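Local coordinates for protein phenol hydroxylase component phN (Pseudomonas stutzeri, PDB 3U52) that probably forms the diiron oxygenase subunit of a multicomponent phenol hydroxylase, using dioxygen to hydroxylate phenols, at residues 402-405 against 406-409. Residues are numbered along the deposited sequence; the frame is centred on the assembly and turned at random.
Sequences CQIP and TIFT. With ZN (zinc ion), chain I.
Pro405 lies against Ile407 in an inverse gamma turn centred on Thr406, its CB 3.7 Å from Ile407 CG2. The turn is closed by a weak, strongly bent hydrogen bond from Ile407 N to Pro405 O, 2.8 Å long with an N-H...O angle of 121°. This kink in the chain also brings Ile404 to the ring of Phe408, and the two side chains meet at about a right angle. At the far end of the ring Ile404 CG2, anti to the backbone N, comes within 3.7 Å of Phe408 CE1, and the extended CG1-CD1 branch (chi2 179°) sets Ile404 CD1 4.0 Å from Phe408 CZ. Ile407 CG1 sits over the centre of one face of that ring, 3.8 Å above its plane, while Arg271 of helix 254-283 makes a cation-pi contact with it. The turn follows the CxxC pair of a four-cysteine zinc site: Cys402 SG binds the zinc at 2.3 Å, alongside Cys399, Cys432 and Cys436, and receives a weak but nearly straight hydrogen bond from Ile404 N. Replacing Ile404 with an alanine would probably open a gap beside the end of the Phe408 ring and remove part of the wall of the xenon pocket that Ile404 lines with Pro405 and Phe339. On Thr406, OG1 is hydrogen-bonded to Gln397 OE1, tying the turn to the chain just ahead of the zinc ligands.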
loop_
_atom_site.group_PDB
_atom_site.type_symbol
_atom_site.label_atom_id
_atom_site.label_comp_id
_atom_site.label_asym_id
_atom_site.label_seq_id
_atom_site.Cartn_x
_atom_site.Cartn_y
_atom_site.Cartn_z
ATOM N N CYS A 402 -10.934 39.962 -8.926
ATOM C CA CYS A 402 -10.315 38.791 -8.264
ATOM C C CYS A 402 -11.101 38.438 -7.038
ATOM O O CYS A 402 -10.977 37.305 -6.539
ATOM C CB CYS A 402 -8.803 39.032 -7.955
ATOM S SG CYS A 402 -8.468 40.261 -6.663
ATOM N N GLN A 403 -11.987 39.372 -6.622
ATOM C CA GLN A 403 -12.823 39.299 -5.403
ATOM C C GLN A 403 -12.148 39.175 -4.061
ATOM O O GLN A 403 -12.825 38.931 -3.094
ATOM C CB GLN A 403 -13.954 38.260 -5.515
ATOM C CG GLN A 403 -14.632 38.387 -6.929
ATOM C CD GLN A 403 -15.768 37.443 -7.126
ATOM O OE1 GLN A 403 -16.247 36.833 -6.166
ATOM N NE2 GLN A 403 -16.216 37.302 -8.368
ATOM N N ILE A 404 -10.857 39.415 -3.977
ATOM C CA ILE A 404 -10.179 39.476 -2.685
ATOM C C ILE A 404 -10.568 40.876 -2.093
ATOM O O ILE A 404 -10.715 41.832 -2.850
ATOM C CB ILE A 404 -8.644 39.349 -2.880
ATOM C CG1 ILE A 404 -8.314 38.018 -3.565
ATOM C CG2 ILE A 404 -7.876 39.415 -1.493
ATOM C CD1 ILE A 404 -6.824 37.750 -3.849
ATOM N N PRO A 405 -10.744 40.994 -0.759
ATOM C CA PRO A 405 -10.871 42.328 -0.214
ATOM C C PRO A 405 -9.725 43.208 -0.720
ATOM O O PRO A 405 -8.639 42.722 -0.987
ATOM C CB PRO A 405 -10.689 42.126 1.276
ATOM C CG PRO A 405 -11.077 40.794 1.560
ATOM C CD PRO A 405 -10.839 39.971 0.291
ATOM N N THR A 406 -9.948 44.505 -0.805
ATOM C CA THR A 406 -8.911 45.403 -1.328
ATOM C C THR A 406 -7.873 45.735 -0.241
ATOM O O THR A 406 -7.870 46.808 0.330
ATOM C CB THR A 406 -9.563 46.672 -1.952
ATOM O OG1 THR A 406 -10.565 47.159 -1.064
ATOM C CG2 THR A 406 -10.297 46.264 -3.175
ATOM N N ILE A 407 -6.976 44.797 0.024
ATOM C CA ILE A 407 -6.073 44.878 1.190
ATOM C C ILE A 407 -4.615 45.156 0.749
ATOM O O ILE A 407 -3.738 45.282 1.593
ATOM C CB ILE A 407 -6.026 43.506 1.935
ATOM C CG1 ILE A 407 -5.648 42.393 0.950
ATOM C CG2 ILE A 407 -7.350 43.151 2.508
ATOM C CD1 ILE A 407 -5.309 41.049 1.601
ATOM N N PHE A 408 -4.364 45.172 -0.573
ATOM C CA PHE A 408 -3.017 45.218 -1.115
ATOM C C PHE A 408 -2.534 46.648 -1.247
ATOM O O PHE A 408 -3.323 47.540 -1.466
ATOM C CB PHE A 408 -3.004 44.545 -2.494
ATOM C CG PHE A 408 -3.458 43.131 -2.455
ATOM C CD1 PHE A 408 -4.668 42.753 -2.991
ATOM C CD2 PHE A 408 -2.667 42.177 -1.842
ATOM C CE1 PHE A 408 -5.109 41.393 -2.919
ATOM C CE2 PHE A 408 -3.074 40.832 -1.777
ATOM C CZ PHE A 408 -4.302 40.457 -2.311
ATOM N N THR A 409 -1.221 46.845 -1.187
ATOM C CA THR A 409 -0.621 48.199 -1.193
ATOM C C THR A 409 0.234 48.549 -2.414
ATOM O O THR A 409 0.662 47.679 -3.187
ATOM C CB THR A 409 0.166 48.419 0.104
ATOM O OG1 THR A 409 1.133 47.359 0.274
ATOM C CG2 THR A 409 -0.769 48.408 1.297
HETATM ZN ZN ZN I . -8.229 42.191 -7.824
#